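Side-chain contacts in LP04448p (Drosophila melanogaster, PDB 2QK2), which probably binds tubulin through its TOG domains and helps microtubule plus ends to grow, as in other members of the XMAP215 family: residues G52-G55 against A56-S59; V71-V74 against A75-G78; N113-T116 against A117-A121; L142-N146 against P147-S151; L177-S180 against L181-L185. All coordinates share one frame; numbering follows the deposited sequence.

Contact 1: residues G52-G55 against A56-S59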
loop_
_atom_site.group_PDB
_atom_site.type_symbol
_atom_site.label_atom_id
_atom_site.label_comp_id
_atom_site.label_asym_id
_atom_site.label_seq_id
_atom_site.Cartn_x
_atom_site.Cartn_y
_atom_site.Cartn_z
ATOM N N GLY A 52 -3.936 12.433 -17.722
ATOM C CA GLY A 52 -3.042 12.040 -18.799
ATOM C C GLY A 52 -2.840 10.543 -18.885
ATOM O O GLY A 52 -3.452 9.790 -18.131
ATOM N N GLU A 53 -1.984 10.110 -19.808
ATOM C CA GLU A 53 -1.700 8.687 -19.983
ATOM C C GLU A 53 -0.482 8.312 -19.142
ATOM O O GLU A 53 0.649 8.386 -19.617
ATOM C CB GLU A 53 -1.414 8.384 -21.456
ATOM C CG GLU A 53 -2.541 8.767 -22.407
ATOM C CD GLU A 53 -3.854 8.116 -22.038
ATOM O OE1 GLU A 53 -3.858 6.887 -21.809
ATOM O OE2 GLU A 53 -4.879 8.829 -21.976
ATOM N N TYR A 54 -0.714 7.899 -17.901
ATOM C CA TYR A 54 0.387 7.543 -17.006
ATOM C C TYR A 54 0.780 6.074 -17.056
ATOM O O TYR A 54 1.712 5.648 -16.366
ATOM C CB TYR A 54 0.032 7.930 -15.565
ATOM C CG TYR A 54 -0.052 9.423 -15.346
ATOM C CD1 TYR A 54 -1.264 10.107 -15.475
ATOM C CD2 TYR A 54 1.090 10.158 -15.035
ATOM C CE1 TYR A 54 -1.328 11.502 -15.298
ATOM C CE2 TYR A 54 1.041 11.534 -14.860
ATOM C CZ TYR A 54 -0.167 12.202 -14.990
ATOM O OH TYR A 54 -0.198 13.568 -14.810
ATOM N N GLY A 55 0.080 5.298 -17.874
ATOM C CA GLY A 55 0.379 3.880 -17.971
ATOM C C GLY A 55 1.851 3.532 -18.159
ATOM O O GLY A 55 2.385 2.665 -17.456
ATOM N N ALA A 56 2.515 4.195 -19.105
ATOM C CA ALA A 56 3.925 3.915 -19.379
ATOM C C ALA A 56 4.794 4.215 -18.164
ATOM O O ALA A 56 5.716 3.461 -17.848
ATOM C CB ALA A 56 4.412 4.736 -20.595
ATOM N N LEU A 57 4.494 5.315 -17.483
ATOM C CA LEU A 57 5.262 5.699 -16.308
ATOM C C LEU A 57 5.071 4.685 -15.177
ATOM O O LEU A 57 6.038 4.258 -14.544
ATOM C CB LEU A 57 4.854 7.104 -15.839
ATOM C CG LEU A 57 5.570 7.608 -14.580
ATOM C CD1 LEU A 57 7.085 7.510 -14.761
ATOM C CD2 LEU A 57 5.150 9.044 -14.288
ATOM N N VAL A 58 3.828 4.291 -14.928
ATOM C CA VAL A 58 3.550 3.319 -13.873
ATOM C C VAL A 58 4.259 1.991 -14.162
ATOM O O VAL A 58 4.835 1.369 -13.266
ATOM C CB VAL A 58 2.022 3.085 -13.715
ATOM C CG1 VAL A 58 1.758 1.969 -12.681
ATOM C CG2 VAL A 58 1.348 4.386 -13.256
ATOM N N SER A 59 4.224 1.561 -15.418
ATOM C CA SER A 59 4.883 0.319 -15.799
ATOM C C SER A 59 6.396 0.425 -15.570
ATOM O O SER A 59 7.024 -0.513 -15.077
ATOM C CB SER A 59 4.596 0.005 -17.270
ATOM O OG SER A 59 5.180 -1.231 -17.654
HETATM O O HOH W 1 3.145 7.454 -18.886
HETATM O O HOH W 2 1.196 5.836 -21.004
#

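Contact 2: residues V71-V74 against A75-G78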
loop_
_atom_site.group_PDB
_atom_site.type_symbol
_atom_site.label_atom_id
_atom_site.label_comp_id
_atom_site.label_asym_id
_atom_site.label_seq_id
_atom_site.Cartn_x
_atom_site.Cartn_y
_atom_site.Cartn_z
ATOM N N VAL A 71 18.773 -1.692 -4.356
ATOM C CA VAL A 71 17.747 -1.280 -3.403
ATOM C C VAL A 71 17.540 0.227 -3.298
ATOM O O VAL A 71 16.474 0.679 -2.890
ATOM C CB VAL A 71 18.009 -1.854 -1.990
ATOM C CG1 VAL A 71 17.939 -3.368 -2.040
ATOM C CG2 VAL A 71 19.368 -1.390 -1.462
ATOM N N VAL A 72 18.550 1.007 -3.660
ATOM C CA VAL A 72 18.400 2.456 -3.617
ATOM C C VAL A 72 17.412 2.881 -4.713
ATOM O O VAL A 72 16.598 3.788 -4.520
ATOM C CB VAL A 72 19.754 3.171 -3.833
ATOM C CG1 VAL A 72 19.529 4.638 -4.143
ATOM C CG2 VAL A 72 20.607 3.035 -2.579
ATOM N N LEU A 73 17.493 2.213 -5.858
ATOM C CA LEU A 73 16.607 2.493 -6.986
ATOM C C LEU A 73 15.189 1.999 -6.679
ATOM O O LEU A 73 14.208 2.643 -7.038
ATOM C CB LEU A 73 17.149 1.820 -8.250
ATOM C CG LEU A 73 17.965 2.705 -9.207
ATOM C CD1 LEU A 73 18.744 3.762 -8.444
ATOM C CD2 LEU A 73 18.888 1.826 -10.038
ATOM N N VAL A 74 15.088 0.855 -6.010
ATOM C CA VAL A 74 13.790 0.310 -5.637
ATOM C C VAL A 74 13.067 1.313 -4.735
ATOM O O VAL A 74 11.899 1.634 -4.970
ATOM C CB VAL A 74 13.945 -1.034 -4.903
ATOM C CG1 VAL A 74 12.603 -1.491 -4.337
ATOM C CG2 VAL A 74 14.492 -2.081 -5.874
ATOM N N ALA A 75 13.770 1.827 -3.726
ATOM C CA ALA A 75 13.188 2.806 -2.801
ATOM C C ALA A 75 12.772 4.079 -3.526
ATOM O O ALA A 75 11.693 4.616 -3.275
ATOM C CB ALA A 75 14.185 3.154 -1.686
HETATM N N MSE A 76 13.629 4.575 -4.415
HETATM C CA MSE A 76 13.299 5.793 -5.160
HETATM C C MSE A 76 12.064 5.576 -6.037
HETATM O O MSE A 76 11.197 6.447 -6.134
HETATM C CB MSE A 76 14.466 6.225 -6.056
HETATM C CG MSE A 76 15.713 6.734 -5.325
HETATM SE SE MSE A 76 17.057 7.264 -6.652
HETATM C CE MSE A 76 16.356 8.987 -7.135
ATOM N N ALA A 77 12.000 4.420 -6.690
ATOM C CA ALA A 77 10.870 4.098 -7.556
ATOM C C ALA A 77 9.591 3.961 -6.720
ATOM O O ALA A 77 8.509 4.356 -7.155
ATOM C CB ALA A 77 11.150 2.807 -8.326
ATOM N N GLY A 78 9.721 3.399 -5.521
ATOM C CA GLY A 78 8.571 3.260 -4.648
ATOM C C GLY A 78 8.067 4.633 -4.236
ATOM O O GLY A 78 6.867 4.901 -4.264
#

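Contact 3: residues N113-T116 against A117-A121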
loop_
_atom_site.group_PDB
_atom_site.type_symbol
_atom_site.label_atom_id
_atom_site.label_comp_id
_atom_site.label_asym_id
_atom_site.label_seq_id
_atom_site.Cartn_x
_atom_site.Cartn_y
_atom_site.Cartn_z
ATOM N N ASN A 113 14.518 1.054 4.507
ATOM C CA ASN A 113 14.271 2.176 3.608
ATOM C C ASN A 113 13.358 1.786 2.456
ATOM O O ASN A 113 12.540 2.588 2.010
ATOM C CB ASN A 113 15.590 2.732 3.089
ATOM C CG ASN A 113 16.419 3.330 4.198
ATOM O OD1 ASN A 113 16.950 2.610 5.050
ATOM N ND2 ASN A 113 16.515 4.657 4.216
ATOM N N VAL A 114 13.500 0.552 1.982
ATOM C CA VAL A 114 12.660 0.053 0.907
ATOM C C VAL A 114 11.262 -0.183 1.476
ATOM O O VAL A 114 10.263 0.176 0.853
ATOM C CB VAL A 114 13.200 -1.274 0.332
ATOM C CG1 VAL A 114 12.160 -1.910 -0.602
ATOM C CG2 VAL A 114 14.484 -1.019 -0.434
ATOM N N VAL A 115 11.198 -0.780 2.665
ATOM C CA VAL A 115 9.919 -1.059 3.307
ATOM C C VAL A 115 9.098 0.222 3.476
ATOM O O VAL A 115 7.904 0.247 3.167
ATOM C CB VAL A 115 10.117 -1.744 4.691
ATOM C CG1 VAL A 115 8.779 -1.861 5.418
ATOM C CG2 VAL A 115 10.714 -3.144 4.496
ATOM N N THR A 116 9.737 1.284 3.951
ATOM C CA THR A 116 9.047 2.556 4.137
ATOM C C THR A 116 8.472 3.079 2.814
ATOM O O THR A 116 7.321 3.519 2.759
ATOM C CB THR A 116 9.999 3.617 4.723
ATOM O OG1 THR A 116 10.451 3.183 6.010
ATOM C CG2 THR A 116 9.292 4.958 4.867
ATOM N N ALA A 117 9.274 3.023 1.754
ATOM C CA ALA A 117 8.836 3.489 0.440
ATOM C C ALA A 117 7.697 2.617 -0.098
ATOM O O ALA A 117 6.738 3.132 -0.673
ATOM C CB ALA A 117 10.011 3.486 -0.540
ATOM N N LEU A 118 7.798 1.303 0.096
ATOM C CA LEU A 118 6.752 0.394 -0.373
ATOM C C LEU A 118 5.440 0.672 0.360
ATOM O O LEU A 118 4.370 0.693 -0.257
ATOM C CB LEU A 118 7.154 -1.066 -0.160
ATOM C CG LEU A 118 8.285 -1.617 -1.026
ATOM C CD1 LEU A 118 8.557 -3.070 -0.650
ATOM C CD2 LEU A 118 7.906 -1.516 -2.492
ATOM N N ARG A 119 5.518 0.876 1.675
ATOM C CA ARG A 119 4.319 1.166 2.458
ATOM C C ARG A 119 3.671 2.450 1.947
ATOM O O ARG A 119 2.464 2.501 1.730
ATOM C CB ARG A 119 4.660 1.335 3.940
ATOM C CG ARG A 119 5.032 0.050 4.658
ATOM C CD ARG A 119 5.317 0.323 6.135
ATOM N NE ARG A 119 5.702 -0.891 6.849
ATOM C CZ ARG A 119 6.152 -0.907 8.101
ATOM N NH1 ARG A 119 6.269 0.229 8.777
ATOM N NH2 ARG A 119 6.504 -2.053 8.670
ATOM N N GLU A 120 4.478 3.489 1.759
ATOM C CA GLU A 120 3.955 4.758 1.266
ATOM C C GLU A 120 3.253 4.565 -0.069
ATOM O O GLU A 120 2.163 5.092 -0.292
ATOM C CB GLU A 120 5.077 5.777 1.091
ATOM C CG GLU A 120 5.590 6.358 2.377
ATOM C CD GLU A 120 6.675 7.388 2.136
ATOM O OE1 GLU A 120 6.452 8.301 1.310
ATOM O OE2 GLU A 120 7.745 7.289 2.773
ATOM N N ALA A 121 3.882 3.796 -0.950
ATOM C CA ALA A 121 3.321 3.550 -2.268
ATOM C C ALA A 121 2.006 2.790 -2.210
ATOM O O ALA A 121 1.008 3.239 -2.774
ATOM C CB ALA A 121 4.325 2.793 -3.143
#

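Contact 4: residues L142-N146 against P147-S151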
loop_
_atom_site.group_PDB
_atom_site.type_symbol
_atom_site.label_atom_id
_atom_site.label_comp_id
_atom_site.label_asym_id
_atom_site.label_seq_id
_atom_site.Cartn_x
_atom_site.Cartn_y
_atom_site.Cartn_z
ATOM N N LEU A 142 -1.558 -12.897 1.900
ATOM C CA LEU A 142 -1.506 -13.369 3.284
ATOM C C LEU A 142 -1.098 -14.841 3.315
ATOM O O LEU A 142 -0.777 -15.382 4.375
ATOM C CB LEU A 142 -2.862 -13.190 3.974
ATOM C CG LEU A 142 -3.194 -11.766 4.437
ATOM C CD1 LEU A 142 -4.608 -11.729 4.999
ATOM C CD2 LEU A 142 -2.185 -11.319 5.495
ATOM N N SER A 143 -1.114 -15.479 2.148
ATOM C CA SER A 143 -0.723 -16.880 2.027
ATOM C C SER A 143 0.706 -17.015 1.506
ATOM O O SER A 143 1.225 -18.123 1.401
ATOM C CB SER A 143 -1.670 -17.630 1.084
ATOM O OG SER A 143 -2.902 -17.908 1.716
ATOM N N ASN A 144 1.335 -15.894 1.168
ATOM C CA ASN A 144 2.708 -15.915 0.668
ATOM C C ASN A 144 3.546 -16.691 1.684
ATOM O O ASN A 144 3.348 -16.548 2.890
ATOM C CB ASN A 144 3.231 -14.480 0.524
ATOM C CG ASN A 144 4.545 -14.401 -0.239
ATOM O OD1 ASN A 144 5.572 -14.909 0.207
ATOM N ND2 ASN A 144 4.514 -13.748 -1.396
ATOM N N LYS A 145 4.475 -17.512 1.208
ATOM C CA LYS A 145 5.302 -18.308 2.111
ATOM C C LYS A 145 6.285 -17.457 2.906
ATOM O O LYS A 145 6.771 -17.871 3.958
ATOM C CB LYS A 145 6.078 -19.380 1.332
ATOM C CG LYS A 145 7.363 -18.888 0.658
ATOM C CD LYS A 145 7.185 -18.594 -0.832
ATOM C CE LYS A 145 6.244 -17.422 -1.086
ATOM N NZ LYS A 145 6.081 -17.129 -2.540
ATOM N N ASN A 146 6.575 -16.265 2.402
ATOM C CA ASN A 146 7.517 -15.371 3.059
ATOM C C ASN A 146 6.902 -14.639 4.262
ATOM O O ASN A 146 5.953 -13.866 4.114
ATOM C CB ASN A 146 8.029 -14.353 2.046
ATOM C CG ASN A 146 9.240 -13.616 2.535
ATOM O OD1 ASN A 146 10.369 -14.069 2.348
ATOM N ND2 ASN A 146 9.019 -12.478 3.186
ATOM N N PRO A 147 7.451 -14.863 5.468
ATOM C CA PRO A 147 6.949 -14.224 6.689
ATOM C C PRO A 147 6.874 -12.700 6.585
ATOM O O PRO A 147 5.929 -12.082 7.072
ATOM C CB PRO A 147 7.955 -14.669 7.754
ATOM C CG PRO A 147 8.433 -15.991 7.238
ATOM C CD PRO A 147 8.616 -15.715 5.768
ATOM N N SER A 148 7.878 -12.098 5.955
ATOM C CA SER A 148 7.910 -10.648 5.804
ATOM C C SER A 148 6.721 -10.135 4.999
ATOM O O SER A 148 6.151 -9.089 5.319
ATOM C CB SER A 148 9.212 -10.216 5.129
ATOM O OG SER A 148 10.307 -10.387 6.011
ATOM N N VAL A 149 6.355 -10.869 3.954
ATOM C CA VAL A 149 5.223 -10.480 3.120
ATOM C C VAL A 149 3.928 -10.606 3.919
ATOM O O VAL A 149 3.096 -9.700 3.896
ATOM C CB VAL A 149 5.133 -11.354 1.847
ATOM C CG1 VAL A 149 3.818 -11.083 1.105
ATOM C CG2 VAL A 149 6.328 -11.061 0.936
ATOM N N LYS A 150 3.763 -11.719 4.633
ATOM C CA LYS A 150 2.560 -11.926 5.434
ATOM C C LYS A 150 2.381 -10.791 6.432
ATOM O O LYS A 150 1.291 -10.240 6.576
ATOM C CB LYS A 150 2.626 -13.238 6.223
ATOM C CG LYS A 150 2.622 -14.518 5.404
ATOM C CD LYS A 150 2.214 -15.673 6.311
ATOM C CE LYS A 150 2.443 -17.026 5.680
ATOM N NZ LYS A 150 3.889 -17.368 5.744
ATOM N N SER A 151 3.459 -10.456 7.131
ATOM C CA SER A 151 3.409 -9.399 8.129
ATOM C C SER A 151 3.053 -8.042 7.527
ATOM O O SER A 151 2.136 -7.370 7.998
ATOM C CB SER A 151 4.754 -9.295 8.855
ATOM O OG SER A 151 4.745 -8.200 9.753
#

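Contact 5: residues L177-S180 against L181-L185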
loop_
_atom_site.group_PDB
_atom_site.type_symbol
_atom_site.label_atom_id
_atom_site.label_comp_id
_atom_site.label_asym_id
_atom_site.label_seq_id
_atom_site.Cartn_x
_atom_site.Cartn_y
_atom_site.Cartn_z
ATOM N N LEU A 177 -11.756 -11.644 5.175
ATOM C CA LEU A 177 -10.627 -10.945 5.767
ATOM C C LEU A 177 -10.298 -11.492 7.153
ATOM O O LEU A 177 -9.139 -11.769 7.454
ATOM C CB LEU A 177 -10.940 -9.450 5.855
ATOM C CG LEU A 177 -10.165 -8.469 4.970
ATOM C CD1 LEU A 177 -9.860 -9.065 3.613
ATOM C CD2 LEU A 177 -10.992 -7.200 4.828
ATOM N N THR A 178 -11.318 -11.650 7.993
ATOM C CA THR A 178 -11.109 -12.158 9.346
ATOM C C THR A 178 -10.526 -13.571 9.310
ATOM O O THR A 178 -9.537 -13.864 9.985
ATOM C CB THR A 178 -12.431 -12.164 10.148
ATOM O OG1 THR A 178 -13.028 -10.858 10.095
ATOM C CG2 THR A 178 -12.165 -12.526 11.610
ATOM N N THR A 179 -11.137 -14.443 8.516
ATOM C CA THR A 179 -10.668 -15.821 8.385
ATOM C C THR A 179 -9.198 -15.867 7.979
ATOM O O THR A 179 -8.407 -16.604 8.569
ATOM C CB THR A 179 -11.484 -16.597 7.321
ATOM O OG1 THR A 179 -12.826 -16.771 7.784
ATOM C CG2 THR A 179 -10.863 -17.963 7.053
ATOM N N SER A 180 -8.841 -15.079 6.968
ATOM C CA SER A 180 -7.471 -15.045 6.476
ATOM C C SER A 180 -6.492 -14.542 7.531
ATOM O O SER A 180 -5.405 -15.098 7.688
ATOM C CB SER A 180 -7.374 -14.157 5.230
ATOM O OG SER A 180 -8.195 -14.650 4.186
ATOM N N LEU A 181 -6.880 -13.487 8.242
ATOM C CA LEU A 181 -6.036 -12.904 9.276
ATOM C C LEU A 181 -5.908 -13.796 10.517
ATOM O O LEU A 181 -4.866 -13.801 11.168
ATOM C CB LEU A 181 -6.566 -11.515 9.673
ATOM C CG LEU A 181 -6.331 -10.403 8.640
ATOM C CD1 LEU A 181 -7.135 -9.149 8.990
ATOM C CD2 LEU A 181 -4.849 -10.091 8.593
ATOM N N VAL A 182 -6.961 -14.537 10.852
ATOM C CA VAL A 182 -6.895 -15.425 12.013
ATOM C C VAL A 182 -5.891 -16.527 11.690
ATOM O O VAL A 182 -5.164 -17.010 12.563
ATOM C CB VAL A 182 -8.268 -16.053 12.332
ATOM C CG1 VAL A 182 -8.111 -17.178 13.354
ATOM C CG2 VAL A 182 -9.198 -14.989 12.878
ATOM N N LYS A 183 -5.842 -16.902 10.418
ATOM C CA LYS A 183 -4.920 -17.932 9.969
ATOM C C LYS A 183 -3.473 -17.478 10.199
ATOM O O LYS A 183 -2.667 -18.217 10.757
ATOM C CB LYS A 183 -5.165 -18.220 8.490
ATOM C CG LYS A 183 -4.666 -19.572 8.014
ATOM C CD LYS A 183 -5.255 -19.885 6.651
ATOM C CE LYS A 183 -6.781 -19.855 6.711
ATOM N NZ LYS A 183 -7.414 -19.816 5.361
ATOM N N THR A 184 -3.139 -16.263 9.783
ATOM C CA THR A 184 -1.779 -15.780 9.981
ATOM C C THR A 184 -1.543 -15.454 11.457
ATOM O O THR A 184 -0.406 -15.464 11.932
ATOM C CB THR A 184 -1.468 -14.534 9.095
ATOM O OG1 THR A 184 -2.457 -13.519 9.302
ATOM C CG2 THR A 184 -1.450 -14.928 7.621
ATOM N N LEU A 185 -2.622 -15.175 12.183
ATOM C CA LEU A 185 -2.515 -14.874 13.609
ATOM C C LEU A 185 -1.993 -16.108 14.340
ATOM O O LEU A 185 -1.265 -16.002 15.330
ATOM C CB LEU A 185 -3.884 -14.493 14.182
ATOM C CG LEU A 185 -3.971 -14.291 15.700
ATOM C CD1 LEU A 185 -3.200 -13.038 16.113
ATOM C CD2 LEU A 185 -5.434 -14.176 16.110
#

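Contact 1: residues G52-G55 against A56-S59
The carbonyls of Y54 and G55 receive the first i to i+4 bonds of helix 55-67: V58 N donates to Y54 O over 2.9 Å, nearly straight at an N-H...O angle of 170°, and S59 N donates to G55 O at 3.0 Å. One residue earlier the chain is still extended, and E53 O is joined to the young helix by solvent. One water lies 2.8 Å from E53 O and accepts from L57 N; a second also donates to E53 O and lies 2.8 Å from A56 N. Two amides of the opening turn are thereby satisfied through water.

The side chains of Y54, L57 and V58 meet on the buried flank of the turn. L57 brings its CD2 methyl to the edge of the Y54 ring, near the ring plane and 4.3 Å from Y54 CD2, which is a loose contact. V58 has CG1 anti to its backbone N (chi1 175°), an arrangement that puts the other methyl, CG2, 3.4 Å from Y54 O and 4.4 Å from Y54 CB. The ring is fixed at its far end as well, because Y54 OH is hydrogen-bonded to E50 O, while Y54 N is bonded to the hydroxyl of Y95. L84 of helix 71-88 packs against all three side chains, and V58 also reaches C99. The arrangement is that of an alpha-helical N-terminus whose aromatic lead-in residue is buried against helix 71-88 and the loop residues L13 and L49, here in the HEAT-repeat fold of a TOG domain.

Contact 2: residues V71-V74 against A75-G78
M76, modelled as selenomethionine, lies back along V72 and L73 on one turn of alpha helix, part of the all-helical HEAT-repeat architecture of this TOG domain. Its CB is 3.6 Å from V72 O, the same oxygen that accepts from M76 N over 3.1 Å. CG stays beside the backbone N (chi1 -69°), and this brings it still nearer, 3.2 Å from V72 O. The chain then runs on extended to the selenium, which settles against two apolar branches: V72 CG1 lies 4.4 Å from M76 SE, and L73 CD1 lies 4.3 Å from it. Selenium therefore spans the i-4 and i-3 neighbours, in loose apolar contact with both. A bend at chi3 (79°) turns the terminal CE away from both of them. Beyond the turn the side chain packs on L36 and E37 of helix 29-45, and L73 joins it on that side by touching W29 and R32.

A77 packs on V64 and I65 of helix 55-67, and its N donates to L73 O at 2.9 Å; the methyl of the same alanine, A77 CB, rests 3.3 Å from L73 O.

Contact 3: residues N113-T116 against A117-A121
A117 opens the second turn against N113, its N making a long, weak bond of 3.3 Å to N113 O, with its methyl close to the carbonyl oxygens of N113 and V114. L118 follows with a short bond, L118 N to V114 O at 2.8 Å, and runs alongside V114 so that L118 CD1 meets V114 CG1 at 3.8 Å. R119 is stretched out from CG to NE and lies beside V115, whose CG1 sits over one face of the guanidinium, 3.5 Å from R119 NE. The charged end has its own mate, since NH2 forms a salt bridge with E152 of helix 147-161. Replacing R119 by an alanine would probably leave E152 without its positive partner and uncover the V115 methyl that the guanidinium now shields. E120 runs parallel to T116, with E120 OE2 3.5 Å from T116 CG2. That methyl is anti to the backbone N of T116 (chi1 -62° for OG1), which sends OG1 back to P112 O, while E120 OE1 pairs with K79. Methyls thus lie against the charged groups inside the turn, while the charges themselves are paired with E152 and K79, tying helix 112-126 to two other helices through bridges of opposite sense.

Contact 4: residues L142-N146 against P147-S151
The carboxamide of N144 lies flat beneath V149: on one face the valine stands above it, with V149 CG1 and V149 CB each 3.7 Å from N144 CG, and K145 CE lies on the opposite side, offset towards OD1. At the edge, N146 N donates to N144 OD1 over 2.8 Å, in the carbonyl plane and on a lone pair, closing an Asx turn. N144 CG is anti to its backbone N (chi1 -169°), which holds the amide under the helix start. Without the carboxamide, as with an alanine here, N146 N is likely to lose its acceptor, opening the Asx turn and removing the flat surface under V149.

N146 is the N-cap residue, and its carbonyl starts the helix: K150 N reaches N146 O at 3.1 Å with an N-H...O angle of 167°, and V149 N adds a weak bond. K150 folds its aliphatic chain back over the loop, K150 CG lying 3.3 Å from N144 O and K150 CD 3.6 Å from L142 O; its amine has a long, weak ion pair with E187. The loop links helix 131-141 to helix 147-161, with helix 190-207 beside K150 through V192 and helix 171-185 alongside L142.

Contact 5: residues L177-S180 against L181-L185
L177 starts the turn by accepting from L181 N, 2.9 Å from L177 O, and L181, one turn on, leans back so that L181 CG is 3.3 Å from the same oxygen. T178 comes next. Its CG2 meets V182 CG2 at 4.1 Å, the two side chains passing at a slant, while V182 CG2 also closes to 3.1 Å on T178 O. The hydroxyl of T178 is engaged elsewhere, bonded to L174 O one turn back, because chi1 of -53° sets OG1 beside the backbone N. T179 repeats the pattern on the exposed side: OG1 is bonded to K175 O, and K183 N lies 3.2 Å from T179 O in a less straight bond (147°). K183 bends at chi3, ending with NZ 4.3 Å from T179 CG2. S180 is buried, and its OG is bonded to L176 O; S180 O receives T184 N at 3.3 Å. Three successive hydroxyls are thus returned to carbonyls four residues earlier, which satisfies them within the helix.

L181 packs on A199 and L200 of helix 190-207, and V182 touches L216 of a loop. This is an amphipathic alpha helix packed between its neighbours, as in the stacked helices of HEAT repeats.

In the fold
The five contacts follow one another along the chain, each a short piece of helix or a helix start in the TOG domain. Contacts 2 and 3 lie on helices 71-88 and 112-126 and touch, their centres 9 Å apart, with A75 O 3.4 Å from A117 CB. Contacts 4 and 5 form a second touching pair, 12 Å between centres, where L142 of the loop before helix 147-161 packs on S180 and L181. Between the pairs, contacts 3 and 4 have nearest atoms about 6 Å apart. Contacts 1 and 5 lie about 35 Å apart between centres, on opposite sides of the chain's centre. Together they sample an elongated stack of helices, consistent with a HEAT-repeat surface that probably binds tubulin.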